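Local coordinates for protein RNA polymerase II subunit A C-terminal domain phosphatase SSU72 (Homo sapiens, PDB 4H3K) that dephosphorylates serine and threonine residues in the C-terminal domain of RNA polymerase II and takes part in RNA processing, polyadenylation and transcription termination, at residues S34-S39 / T60-P65; R54-G59 / E116-C121; L127-E132 / E177-I182; V157-Q162 / S203-L208. The protein carries 1 engineered substitution. All blocks are in the same frame, centred on the assembly; numbering follows the deposited sequence.

Overall arrangement
The four contacts spread across one α/β domain built on a mixed sheet in the strand order 52-57, 27-32, 127-130, 153-159, 207-213. Contact 1, at the phosphate-binding loop, and contact 2, on the edge strand 52-57, have centres about 11 Å apart, and their segments alternate along the chain. Contacts 3 and 4 follow, again interleaved, with centres about 10 Å apart on the neighbouring strands 127-130 and 153-159. Contacts 2 and 4 lie toward the two opposite edges of the sheet, with centres about 20 Å apart. Arg38 of contact 1 reaches Glu132 and Ile161 of the later contacts, tying the phosphate site to the loops that follow strands 127-130 and 153-159.

Contact 1 of 4, residues S34-S39 / T60-P65; sequences SNQNRS and THVKLP. With PO4 (phosphate ion), chain F.
The phosphate-binding loop Ser32-Arg38, the CX5R phosphatase signature with serine here at the cysteine position, meets strand 62-64 where Ser34 OG accepts a hydrogen bond from Lys63 N, 3.1 Å long with an N-H...O angle of 156°. The hydroxyl is also bonded to a water that donates to His61 O at 2.7 Å, so a second, bridged link runs beside the direct one. Farther along, Gln36 lies across the strand side chains at about a right angle. Its chain bends at chi2 (-69°), and this lays the methylene and amide part over two apolar branches: Gln36 CG sits 3.5 Å from Leu64 CD1, while Gln36 NE2 approaches Val62 CG1 at 3.4 Å.

On its concave side the loop wraps a phosphate ion, probably taken up from the crystallisation liquor, in the manner of a P-loop leading into helix 38-48. Backbone amides point at the anion: Ser34 N bonds to phosphate O4, Gln36 N to O1 at 2.7 Å, Asn37 N also to O1, and Arg38 N to O3. The guanidinium of Arg38 turns its edge to the ion, with the phosphorus in its plane, giving a fork in which Arg38 NE reaches O3 at 2.6 Å, almost straight at 176°, and Arg38 NH2 reaches O4 at 2.8 Å. Glu132 holds Arg38 NH1 from behind by a salt bridge, which probably helps to orient the fork. Ser32 OG and Ser33 N complete the grip on the anion, and helices 81-98 and 101-109 pack against Gln36 and Leu64.

Contact 2 of 4, residues R54-G59 / E116-C121; sequences RSFGTG and ERFQNC
Glu116 O takes a hydrogen bond of 2.8 Å from Gly57 N, and Phe56 CA adds a CA-H...O contact to the same oxygen at 3.2 Å. The carbonyl of the same glycine, Gly57 O, accepts from Phe118 N at 2.9 Å. These two bonds bridge Gly57 with Arg117 and fasten the loop that precedes strand 127-130 to strand 52-57, the outermost strand at this side of the α/β sheet within the chain.

Beside the bridge, Phe56 and Phe118 form a T-shaped pair. The edge of Phe118 faces the ring of Phe56, with planes at 90° and centroids 5.7 Å apart. CG of Phe118 stands anti to its own amide nitrogen (chi1 -175°), and this directs the ring to the side where Val31 also packs. Cys121 covers another part of Phe56: its CB lies 3.5 Å from Phe56 CE1, while the sulfur takes an oblique position beside the ring.

The polar margin is made by Arg54. Its bent chain brings one guanidinium face over Phe56 CZ, and its edge toward the carboxylate of Glu116, where Arg54 NH2 and Glu116 OE1 form a salt bridge of 3.1 Å whose hydrogen bond is weak. Asp123 binds Arg54 NH1 more firmly, and Lys112 pairs with Glu116 OE2. A water links three polar atoms, accepting from Arg54 NE and Ser55 N and donating to Glu116 OE2 at 2.9 Å.

Contact 3 of 4, residues L127-E132 / E177-I182; sequences LILTCE and ELCQCI
Leu127 and Leu129 reach from strand 127-130 to Leu178, Cys179 and Ile182 on helix 165-184, the interface between the sheet and one helical layer of a three-layer α/β fold. The strand and helix segments run nearly antiparallel, 160° between their directions, with axes 11.4 Å apart, so the gap is spanned by side-chain ends and no hydrogen bond crosses it. Packing is tightest at the sulfur of Cys179, which comes within 3.6 Å of Leu129 CD1 and also meets Leu127 CD2 at a longer 4.1 Å. The other methyl of Leu129, CD2, touches Leu178 CD2 at 3.9 Å, the two side chains crossing obliquely.

Away from the strand the helix is looser: Glu177 is exposed and Gln180 partly so, while Cys181 touches Phe199 of helix 188-203. On the sheet, Ile128 and Thr130 point to the opposite face, which helix 133-145 covers. Val157 of the adjacent strand flanks both leucines, while Leu196 and Met188 extend the apolar layer past Leu178 and Ile182. At chi1 172° the Leu127 side chain trails away from its backbone N and carries CD2 toward the later helix turn, where it stops 3.8 Å from Ile182 CD1.

Contact 4 of 4, residues V157-Q162 / S203-L208; sequences VNVDIQ and SGRTFL
Asn158 N donates to Leu208 O across the two strands at 3.0 Å, and Val157 CA adds a CA-H...O contact to the same oxygen. Asn158 O receives a similar contact from Phe207 CA at 3.2 Å. Beyond this point the chains diverge and water takes over: one molecule accepts from Asp160 N and donates to Thr206 O at 2.6 Å. Asp160 O is served by Arg205 NH2 at 2.9 Å, the oxygen lying near the edge of the guanidinium. A bend at chi3 (76°) in Arg205 turns the group toward it, with Val159 CG1 and Ile161 CG1 close by.

Two backbone amides of the second segment find side-chain acceptors: Arg205 N is taken by Ser203 OG at 3.0 Å, an ST turn, and Phe207 N by Glu200 OE2 of helix 188-203. Apolar packing sits on one side of the strands, where Phe207 CE2 meets Val159 CG2 at 3.4 Å and Val157 CG1 stands at the ring edge.

In the sheet, strand 207-213 is the antiparallel edge strand beside 153-159, the other strands being parallel, with Leu174 of helix 165-184 against Arg205 and Phe207, Tyr136 of helix 133-145 against Asn158 and Leu208, and another protein chain packing on Thr206 and Leu208.

Contact 1 of 4, residues S34-S39 / T60-P65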
loop_
_atom_site.group_PDB
_atom_site.type_symbol
_atom_site.label_atom_id
_atom_site.label_comp_id
_atom_site.label_asym_id
_atom_site.label_seq_id
_atom_site.Cartn_x
_atom_site.Cartn_y
_atom_site.Cartn_z
ATOM N N SER B 34 14.367 -8.854 -16.767
ATOM C CA SER B 34 14.398 -10.295 -17.020
ATOM C C SER B 34 14.583 -11.144 -15.755
ATOM O O SER B 34 14.544 -12.359 -15.846
ATOM C CB SER B 34 15.512 -10.610 -18.010
ATOM O OG SER B 34 15.253 -9.957 -19.249
ATOM N N ASN B 35 14.781 -10.497 -14.595
ATOM C CA ASN B 35 15.165 -11.184 -13.327
ATOM C C ASN B 35 16.347 -12.130 -13.560
ATOM O O ASN B 35 16.329 -13.319 -13.163
ATOM C CB ASN B 35 13.968 -11.913 -12.718
ATOM C CG ASN B 35 14.173 -12.297 -11.271
ATOM O OD1 ASN B 35 15.005 -11.712 -10.514
ATOM N ND2 ASN B 35 13.398 -13.261 -10.848
ATOM N N GLN B 36 17.383 -11.594 -14.201
ATOM C CA GLN B 36 18.583 -12.393 -14.507
ATOM C C GLN B 36 19.850 -11.782 -13.915
ATOM O O GLN B 36 20.711 -12.505 -13.419
ATOM C CB GLN B 36 18.781 -12.479 -16.007
ATOM C CG GLN B 36 17.782 -13.384 -16.717
ATOM C CD GLN B 36 18.022 -14.857 -16.359
ATOM O OE1 GLN B 36 19.041 -15.200 -15.776
ATOM N NE2 GLN B 36 17.069 -15.712 -16.688
ATOM N N ASN B 37 19.948 -10.448 -14.006
ATOM C CA ASN B 37 21.201 -9.749 -13.777
ATOM C C ASN B 37 21.111 -8.705 -12.645
ATOM O O ASN B 37 21.543 -8.980 -11.548
ATOM C CB ASN B 37 21.711 -9.146 -15.109
ATOM C CG ASN B 37 23.013 -8.352 -14.952
ATOM O OD1 ASN B 37 23.248 -7.361 -15.658
ATOM N ND2 ASN B 37 23.855 -8.789 -14.051
ATOM N N ARG B 38 20.552 -7.524 -12.909
ATOM C CA ARG B 38 20.525 -6.465 -11.890
ATOM C C ARG B 38 19.797 -6.866 -10.595
ATOM O O ARG B 38 20.304 -6.657 -9.482
ATOM C CB ARG B 38 19.982 -5.178 -12.504
ATOM C CG ARG B 38 20.899 -4.677 -13.624
ATOM C CD ARG B 38 20.169 -3.704 -14.531
ATOM N NE ARG B 38 19.120 -4.372 -15.320
ATOM C CZ ARG B 38 18.216 -3.732 -16.049
ATOM N NH1 ARG B 38 18.225 -2.405 -16.095
ATOM N NH2 ARG B 38 17.283 -4.408 -16.733
ATOM N N SER B 39 18.631 -7.485 -10.733
ATOM C CA SER B 39 17.848 -7.862 -9.566
ATOM C C SER B 39 18.455 -9.050 -8.818
ATOM O O SER B 39 18.331 -9.130 -7.607
ATOM C CB SER B 39 16.358 -8.145 -9.938
ATOM O OG SER B 39 16.280 -9.125 -10.991
ATOM N N THR B 60 8.055 -8.785 -20.547
ATOM C CA THR B 60 7.177 -9.757 -21.174
ATOM C C THR B 60 7.840 -11.139 -21.286
ATOM O O THR B 60 7.167 -12.171 -21.314
ATOM C CB THR B 60 6.771 -9.223 -22.581
ATOM O OG1 THR B 60 6.080 -7.956 -22.396
ATOM C CG2 THR B 60 5.829 -10.157 -23.254
ATOM N N HIS B 61 9.167 -11.143 -21.378
ATOM C CA HIS B 61 9.947 -12.363 -21.562
ATOM C C HIS B 61 11.350 -12.130 -21.004
ATOM O O HIS B 61 11.718 -11.005 -20.661
ATOM C CB HIS B 61 10.043 -12.723 -23.047
ATOM C CG HIS B 61 10.543 -11.597 -23.898
ATOM N ND1 HIS B 61 11.877 -11.430 -24.204
ATOM C CD2 HIS B 61 9.893 -10.558 -24.470
ATOM C CE1 HIS B 61 12.025 -10.351 -24.950
ATOM N NE2 HIS B 61 10.837 -9.799 -25.117
ATOM N N VAL B 62 12.120 -13.204 -20.943
ATOM C CA VAL B 62 13.479 -13.175 -20.438
ATOM C C VAL B 62 14.418 -12.997 -21.604
ATOM O O VAL B 62 14.266 -13.638 -22.651
ATOM C CB VAL B 62 13.807 -14.489 -19.720
ATOM C CG1 VAL B 62 15.316 -14.607 -19.382
ATOM C CG2 VAL B 62 12.942 -14.602 -18.462
ATOM N N LYS B 63 15.375 -12.102 -21.422
ATOM C CA LYS B 63 16.358 -11.787 -22.419
ATOM C C LYS B 63 17.737 -12.061 -21.793
ATOM O O LYS B 63 17.996 -11.730 -20.625
ATOM C CB LYS B 63 16.181 -10.325 -22.839
ATOM C CG LYS B 63 17.014 -9.887 -24.033
ATOM C CD LYS B 63 17.470 -8.419 -23.912
ATOM C CE LYS B 63 16.555 -7.440 -24.664
ATOM N NZ LYS B 63 15.120 -7.396 -24.193
ATOM N N LEU B 64 18.601 -12.701 -22.560
ATOM C CA LEU B 64 19.987 -12.853 -22.190
ATOM C C LEU B 64 20.805 -12.379 -23.387
ATOM O O LEU B 64 20.348 -12.529 -24.535
ATOM C CB LEU B 64 20.273 -14.326 -21.918
ATOM C CG LEU B 64 20.329 -14.919 -20.509
ATOM C CD1 LEU B 64 20.006 -13.936 -19.396
ATOM C CD2 LEU B 64 19.533 -16.235 -20.382
ATOM N N PRO B 65 21.996 -11.799 -23.139
ATOM C CA PRO B 65 22.842 -11.398 -24.264
ATOM C C PRO B 65 23.197 -12.602 -25.145
ATOM O O PRO B 65 23.288 -13.712 -24.642
ATOM C CB PRO B 65 24.107 -10.860 -23.574
ATOM C CG PRO B 65 23.628 -10.371 -22.218
ATOM C CD PRO B 65 22.531 -11.336 -21.834
HETATM P P PO4 F . 18.001 -7.963 -15.841
HETATM O O1 PO4 F . 17.531 -8.963 -14.831
HETATM O O2 PO4 F . 18.753 -8.653 -16.990
HETATM O O3 PO4 F . 18.956 -6.958 -15.225
HETATM O O4 PO4 F . 16.876 -7.168 -16.439
HETATM O O HOH W 1 12.908 -8.578 -20.639
#

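Contact 2 of 4, residues R54-G59 / E116-C121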
loop_
_atom_site.group_PDB
_atom_site.type_symbol
_atom_site.label_atom_id
_atom_site.label_comp_id
_atom_site.label_asym_id
_atom_site.label_seq_id
_atom_site.Cartn_x
_atom_site.Cartn_y
_atom_site.Cartn_z
ATOM N N ARG B 54 13.100 -10.541 -1.995
ATOM C CA ARG B 54 12.628 -11.322 -3.115
ATOM C C ARG B 54 12.974 -10.502 -4.361
ATOM O O ARG B 54 13.221 -9.291 -4.280
ATOM C CB ARG B 54 11.110 -11.546 -3.044
ATOM C CG ARG B 54 10.556 -12.168 -1.740
ATOM C CD ARG B 54 10.192 -13.637 -1.856
ATOM N NE ARG B 54 9.756 -14.073 -3.199
ATOM C CZ ARG B 54 8.497 -14.295 -3.586
ATOM N NH1 ARG B 54 7.459 -14.088 -2.774
ATOM N NH2 ARG B 54 8.266 -14.723 -4.822
ATOM N N SER B 55 13.001 -11.163 -5.508
ATOM C CA SER B 55 13.362 -10.493 -6.727
ATOM C C SER B 55 12.470 -10.940 -7.869
ATOM O O SER B 55 11.940 -12.057 -7.859
ATOM C CB SER B 55 14.832 -10.766 -7.046
ATOM O OG SER B 55 15.021 -12.121 -7.377
ATOM N N PHE B 56 12.291 -10.050 -8.850
ATOM C CA PHE B 56 11.307 -10.247 -9.909
ATOM C C PHE B 56 11.775 -9.558 -11.162
ATOM O O PHE B 56 12.697 -8.739 -11.122
ATOM C CB PHE B 56 9.934 -9.642 -9.516
ATOM C CG PHE B 56 9.376 -10.187 -8.239
ATOM C CD1 PHE B 56 8.658 -11.378 -8.244
ATOM C CD2 PHE B 56 9.587 -9.509 -7.022
ATOM C CE1 PHE B 56 8.142 -11.902 -7.066
ATOM C CE2 PHE B 56 9.086 -10.006 -5.840
ATOM C CZ PHE B 56 8.345 -11.211 -5.851
ATOM N N GLY B 57 11.115 -9.885 -12.271
ATOM C CA GLY B 57 11.261 -9.135 -13.517
ATOM C C GLY B 57 9.885 -8.660 -13.996
ATOM O O GLY B 57 8.882 -9.309 -13.746
ATOM N N THR B 58 9.833 -7.520 -14.675
ATOM C CA THR B 58 8.575 -7.041 -15.240
ATOM C C THR B 58 8.457 -7.246 -16.739
ATOM O O THR B 58 7.397 -6.963 -17.306
ATOM C CB THR B 58 8.379 -5.546 -15.010
ATOM O OG1 THR B 58 9.543 -4.856 -15.471
ATOM C CG2 THR B 58 8.127 -5.263 -13.507
ATOM N N GLY B 59 9.529 -7.716 -17.386
ATOM C CA GLY B 59 9.513 -7.890 -18.836
ATOM C C GLY B 59 8.482 -8.916 -19.293
ATOM O O GLY B 59 8.083 -9.820 -18.534
ATOM N N GLU B 116 11.188 -14.903 -11.804
ATOM C CA GLU B 116 9.796 -14.697 -11.425
ATOM C C GLU B 116 9.256 -13.373 -11.980
ATOM O O GLU B 116 9.941 -12.349 -11.902
ATOM C CB GLU B 116 9.650 -14.730 -9.895
ATOM C CG GLU B 116 10.070 -16.092 -9.278
ATOM C CD GLU B 116 10.219 -16.024 -7.777
ATOM O OE1 GLU B 116 9.333 -16.532 -7.088
ATOM O OE2 GLU B 116 11.200 -15.455 -7.272
ATOM N N ARG B 117 8.045 -13.424 -12.536
ATOM C CA ARG B 117 7.349 -12.245 -13.009
ATOM C C ARG B 117 6.702 -11.508 -11.841
ATOM O O ARG B 117 5.893 -12.097 -11.092
ATOM C CB ARG B 117 6.232 -12.599 -13.985
ATOM C CG ARG B 117 6.695 -13.237 -15.277
ATOM C CD ARG B 117 5.575 -13.349 -16.358
ATOM N NE ARG B 117 4.633 -12.218 -16.482
ATOM C CZ ARG B 117 4.909 -11.009 -16.980
ATOM N NH1 ARG B 117 6.130 -10.704 -17.377
ATOM N NH2 ARG B 117 3.947 -10.101 -17.078
ATOM N N PHE B 118 7.031 -10.227 -11.711
ATOM C CA PHE B 118 6.406 -9.370 -10.692
ATOM C C PHE B 118 4.865 -9.385 -10.759
ATOM O O PHE B 118 4.172 -9.456 -9.738
ATOM C CB PHE B 118 6.879 -7.926 -10.873
ATOM C CG PHE B 118 6.393 -7.002 -9.800
ATOM C CD1 PHE B 118 7.120 -6.846 -8.620
ATOM C CD2 PHE B 118 5.224 -6.272 -9.975
ATOM C CE1 PHE B 118 6.659 -5.982 -7.614
ATOM C CE2 PHE B 118 4.765 -5.408 -8.998
ATOM C CZ PHE B 118 5.479 -5.266 -7.803
ATOM N N GLN B 119 4.346 -9.280 -11.971
ATOM C CA GLN B 119 2.899 -9.171 -12.160
ATOM C C GLN B 119 2.162 -10.432 -11.688
ATOM O O GLN B 119 0.944 -10.395 -11.513
ATOM C CB GLN B 119 2.557 -8.822 -13.615
ATOM C CG GLN B 119 3.102 -7.467 -14.075
ATOM C CD GLN B 119 4.499 -7.490 -14.734
ATOM O OE1 GLN B 119 4.768 -6.660 -15.583
ATOM N NE2 GLN B 119 5.369 -8.418 -14.340
ATOM N N ASN B 120 2.897 -11.526 -11.457
ATOM C CA ASN B 120 2.287 -12.796 -10.990
ATOM C C ASN B 120 2.309 -13.011 -9.506
ATOM O O ASN B 120 1.623 -13.904 -9.011
ATOM C CB ASN B 120 2.958 -14.025 -11.609
ATOM C CG ASN B 120 2.767 -14.105 -13.091
ATOM O OD1 ASN B 120 1.778 -13.599 -13.644
ATOM N ND2 ASN B 120 3.728 -14.731 -13.763
ATOM N N CYS B 121 3.115 -12.239 -8.793
ATOM C CA CYS B 121 3.242 -12.451 -7.353
ATOM C C CYS B 121 2.284 -11.577 -6.557
ATOM O O CYS B 121 1.844 -10.529 -7.034
ATOM C CB CYS B 121 4.678 -12.222 -6.879
ATOM S SG CYS B 121 4.996 -12.849 -5.207
HETATM O O HOH W 2 12.401 -14.054 -5.075
#

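Contact 3 of 4, residues L127-E132 / E177-I182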
loop_
_atom_site.group_PDB
_atom_site.type_symbol
_atom_site.label_atom_id
_atom_site.label_comp_id
_atom_site.label_asym_id
_atom_site.label_seq_id
_atom_site.Cartn_x
_atom_site.Cartn_y
_atom_site.Cartn_z
ATOM N N LEU B 127 9.350 -2.061 0.777
ATOM C CA LEU B 127 10.130 -1.263 -0.172
ATOM C C LEU B 127 10.386 -2.064 -1.418
ATOM O O LEU B 127 10.816 -3.216 -1.335
ATOM C CB LEU B 127 11.461 -0.830 0.451
ATOM C CG LEU B 127 12.464 -0.142 -0.484
ATOM C CD1 LEU B 127 11.866 1.200 -0.987
ATOM C CD2 LEU B 127 13.809 0.074 0.217
ATOM N N ILE B 128 10.063 -1.471 -2.571
ATOM C CA ILE B 128 10.315 -2.121 -3.853
ATOM C C ILE B 128 11.312 -1.250 -4.589
ATOM O O ILE B 128 11.052 -0.078 -4.808
ATOM C CB ILE B 128 9.020 -2.312 -4.700
ATOM C CG1 ILE B 128 7.968 -3.165 -3.926
ATOM C CG2 ILE B 128 9.382 -2.884 -6.088
ATOM C CD1 ILE B 128 6.501 -3.190 -4.581
ATOM N N LEU B 129 12.443 -1.829 -4.976
ATOM C CA LEU B 129 13.460 -1.112 -5.718
ATOM C C LEU B 129 13.480 -1.614 -7.142
ATOM O O LEU B 129 13.577 -2.829 -7.367
ATOM C CB LEU B 129 14.813 -1.354 -5.088
ATOM C CG LEU B 129 14.872 -0.722 -3.688
ATOM C CD1 LEU B 129 15.746 -1.504 -2.807
ATOM C CD2 LEU B 129 15.413 0.675 -3.822
ATOM N N THR B 130 13.425 -0.693 -8.102
ATOM C CA THR B 130 13.461 -1.067 -9.508
ATOM C C THR B 130 14.769 -0.589 -10.104
ATOM O O THR B 130 15.367 0.371 -9.608
ATOM C CB THR B 130 12.234 -0.510 -10.290
ATOM O OG1 THR B 130 12.253 0.924 -10.269
ATOM C CG2 THR B 130 10.924 -0.981 -9.618
ATOM N N CYS B 131 15.220 -1.260 -11.174
ATOM C CA CYS B 131 16.559 -1.056 -11.707
ATOM C C CYS B 131 16.599 -0.241 -13.007
ATOM O O CYS B 131 17.657 -0.078 -13.567
ATOM C CB CYS B 131 17.276 -2.411 -11.884
ATOM S SG CYS B 131 17.379 -3.350 -10.316
ATOM N N GLU B 132 15.442 0.251 -13.472
ATOM C CA GLU B 132 15.345 1.224 -14.547
ATOM C C GLU B 132 13.937 1.745 -14.677
ATOM O O GLU B 132 12.973 1.091 -14.263
ATOM C CB GLU B 132 15.844 0.695 -15.919
ATOM C CG GLU B 132 14.972 -0.338 -16.561
ATOM C CD GLU B 132 15.491 -0.694 -17.965
ATOM O OE1 GLU B 132 16.418 -1.501 -18.052
ATOM O OE2 GLU B 132 14.998 -0.122 -18.948
ATOM N N GLU B 177 23.498 -0.274 0.251
ATOM C CA GLU B 177 23.762 0.928 1.063
ATOM C C GLU B 177 22.479 1.674 1.415
ATOM O O GLU B 177 22.244 2.024 2.590
ATOM C CB GLU B 177 24.785 1.848 0.376
ATOM C CG GLU B 177 25.663 2.553 1.357
ATOM C CD GLU B 177 26.644 3.502 0.718
ATOM O OE1 GLU B 177 26.983 3.286 -0.480
ATOM O OE2 GLU B 177 27.091 4.431 1.451
ATOM N N LEU B 178 21.613 1.857 0.422
ATOM C CA LEU B 178 20.326 2.484 0.664
ATOM C C LEU B 178 19.476 1.700 1.667
ATOM O O LEU B 178 18.939 2.274 2.602
ATOM C CB LEU B 178 19.579 2.707 -0.652
ATOM C CG LEU B 178 18.176 3.305 -0.493
ATOM C CD1 LEU B 178 18.245 4.727 0.105
ATOM C CD2 LEU B 178 17.412 3.302 -1.814
ATOM N N CYS B 179 19.396 0.389 1.509
ATOM C CA CYS B 179 18.578 -0.429 2.397
ATOM C C CYS B 179 19.127 -0.397 3.815
ATOM O O CYS B 179 18.385 -0.338 4.776
ATOM C CB CYS B 179 18.473 -1.864 1.879
ATOM S SG CYS B 179 17.383 -1.906 0.423
ATOM N N GLN B 180 20.438 -0.397 3.928
ATOM C CA GLN B 180 21.109 -0.207 5.208
ATOM C C GLN B 180 20.734 1.087 5.916
ATOM O O GLN B 180 20.378 1.082 7.111
ATOM C CB GLN B 180 22.612 -0.253 4.970
ATOM C CG GLN B 180 23.310 -0.696 6.159
ATOM C CD GLN B 180 22.894 -2.098 6.501
ATOM O OE1 GLN B 180 22.800 -2.948 5.609
ATOM N NE2 GLN B 180 22.631 -2.353 7.786
ATOM N N CYS B 181 20.810 2.199 5.189
ATOM C CA CYS B 181 20.394 3.479 5.738
ATOM C C CYS B 181 18.978 3.428 6.220
ATOM O O CYS B 181 18.710 3.789 7.360
ATOM C CB CYS B 181 20.459 4.577 4.704
ATOM S SG CYS B 181 22.018 5.078 4.464
ATOM N N ILE B 182 18.078 2.970 5.352
ATOM C CA ILE B 182 16.650 2.918 5.682
ATOM C C ILE B 182 16.420 2.127 6.963
ATOM O O ILE B 182 15.761 2.619 7.889
ATOM C CB ILE B 182 15.800 2.408 4.491
ATOM C CG1 ILE B 182 15.724 3.506 3.427
ATOM C CG2 ILE B 182 14.408 1.999 4.953
ATOM C CD1 ILE B 182 15.297 3.000 2.041
#

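Contact 4 of 4, residues V157-Q162 / S203-L208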
loop_
_atom_site.group_PDB
_atom_site.type_symbol
_atom_site.label_atom_id
_atom_site.label_comp_id
_atom_site.label_asym_id
_atom_site.label_seq_id
_atom_site.Cartn_x
_atom_site.Cartn_y
_atom_site.Cartn_z
ATOM N N VAL B 157 10.986 2.740 -5.291
ATOM C CA VAL B 157 12.102 3.628 -5.603
ATOM C C VAL B 157 12.814 3.069 -6.819
ATOM O O VAL B 157 13.095 1.859 -6.892
ATOM C CB VAL B 157 13.077 3.772 -4.422
ATOM C CG1 VAL B 157 14.322 4.584 -4.810
ATOM C CG2 VAL B 157 12.338 4.403 -3.176
ATOM N N ASN B 158 13.126 3.956 -7.760
ATOM C CA ASN B 158 13.926 3.575 -8.925
ATOM C C ASN B 158 15.352 4.057 -8.847
ATOM O O ASN B 158 15.582 5.190 -8.412
ATOM C CB ASN B 158 13.314 4.146 -10.209
ATOM C CG ASN B 158 13.994 3.625 -11.448
ATOM O OD1 ASN B 158 13.947 2.419 -11.745
ATOM N ND2 ASN B 158 14.664 4.522 -12.170
ATOM N N VAL B 159 16.291 3.217 -9.301
ATOM C CA VAL B 159 17.642 3.684 -9.687
ATOM C C VAL B 159 17.943 3.131 -11.068
ATOM O O VAL B 159 17.872 1.933 -11.243
ATOM C CB VAL B 159 18.817 3.051 -8.900
ATOM C CG1 VAL B 159 20.078 3.984 -8.968
ATOM C CG2 VAL B 159 18.465 2.590 -7.550
ATOM N N ASP B 160 18.306 3.980 -12.028
ATOM C CA ASP B 160 18.715 3.491 -13.333
ATOM C C ASP B 160 20.048 2.746 -13.261
ATOM O O ASP B 160 21.092 3.330 -12.997
ATOM C CB ASP B 160 18.768 4.598 -14.384
ATOM C CG ASP B 160 17.393 4.912 -14.990
ATOM O OD1 ASP B 160 16.378 4.279 -14.645
ATOM O OD2 ASP B 160 17.338 5.826 -15.826
ATOM N N ILE B 161 19.998 1.438 -13.511
ATOM C CA ILE B 161 21.214 0.636 -13.561
ATOM C C ILE B 161 21.349 -0.013 -14.933
ATOM O O ILE B 161 20.435 -0.711 -15.387
ATOM C CB ILE B 161 21.214 -0.467 -12.475
ATOM C CG1 ILE B 161 21.098 0.137 -11.060
ATOM C CG2 ILE B 161 22.475 -1.377 -12.628
ATOM C CD1 ILE B 161 20.507 -0.897 -10.007
ATOM N N GLN B 162 22.499 0.174 -15.578
ATOM C CA GLN B 162 22.734 -0.445 -16.887
ATOM C C GLN B 162 22.794 -1.967 -16.773
ATOM O O GLN B 162 23.340 -2.526 -15.803
ATOM C CB GLN B 162 24.013 0.101 -17.524
ATOM C CG GLN B 162 23.873 1.553 -17.983
ATOM C CD GLN B 162 24.943 1.972 -18.991
ATOM O OE1 GLN B 162 26.136 1.641 -18.841
ATOM N NE2 GLN B 162 24.526 2.724 -20.020
ATOM N N SER B 203 25.715 10.197 -4.961
ATOM C CA SER B 203 25.925 9.312 -6.104
ATOM C C SER B 203 25.822 9.991 -7.467
ATOM O O SER B 203 26.271 9.427 -8.450
ATOM C CB SER B 203 24.921 8.162 -6.067
ATOM O OG SER B 203 23.671 8.591 -6.593
ATOM N N GLY B 204 25.213 11.168 -7.559
ATOM C CA GLY B 204 24.975 11.767 -8.884
ATOM C C GLY B 204 23.910 11.047 -9.732
ATOM O O GLY B 204 23.726 11.364 -10.922
ATOM N N ARG B 205 23.188 10.099 -9.123
ATOM C CA ARG B 205 22.122 9.332 -9.797
ATOM C C ARG B 205 20.733 9.700 -9.242
ATOM O O ARG B 205 20.601 9.948 -8.044
ATOM C CB ARG B 205 22.389 7.837 -9.645
ATOM C CG ARG B 205 23.787 7.471 -10.164
ATOM C CD ARG B 205 24.245 6.115 -9.673
ATOM N NE ARG B 205 23.576 5.054 -10.390
ATOM C CZ ARG B 205 24.132 3.882 -10.684
ATOM N NH1 ARG B 205 25.382 3.613 -10.322
ATOM N NH2 ARG B 205 23.426 2.978 -11.353
ATOM N N THR B 206 19.724 9.748 -10.115
ATOM C CA THR B 206 18.369 10.131 -9.711
ATOM C C THR B 206 17.558 8.934 -9.147
ATOM O O THR B 206 17.653 7.792 -9.631
ATOM C CB THR B 206 17.619 11.014 -10.822
ATOM O OG1 THR B 206 16.232 10.650 -10.905
ATOM C CG2 THR B 206 18.201 10.827 -12.135
ATOM N N PHE B 207 16.816 9.207 -8.078
ATOM C CA PHE B 207 15.972 8.210 -7.404
ATOM C C PHE B 207 14.497 8.616 -7.419
ATOM O O PHE B 207 14.051 9.370 -6.550
ATOM C CB PHE B 207 16.459 7.988 -5.957
ATOM C CG PHE B 207 17.798 7.281 -5.851
ATOM C CD1 PHE B 207 18.989 7.975 -5.965
ATOM C CD2 PHE B 207 17.850 5.908 -5.575
ATOM C CE1 PHE B 207 20.230 7.318 -5.863
ATOM C CE2 PHE B 207 19.080 5.238 -5.441
ATOM C CZ PHE B 207 20.281 5.947 -5.593
ATOM N N LEU B 208 13.737 8.122 -8.407
ATOM C CA LEU B 208 12.287 8.311 -8.438
ATOM C C LEU B 208 11.679 7.615 -7.236
ATOM O O LEU B 208 12.196 6.599 -6.756
ATOM C CB LEU B 208 11.671 7.781 -9.730
ATOM C CG LEU B 208 12.138 8.469 -11.013
ATOM C CD1 LEU B 208 11.747 7.679 -12.290
ATOM C CD2 LEU B 208 11.674 9.962 -11.088
HETATM O O HOH W 3 18.892 6.866 -11.723
#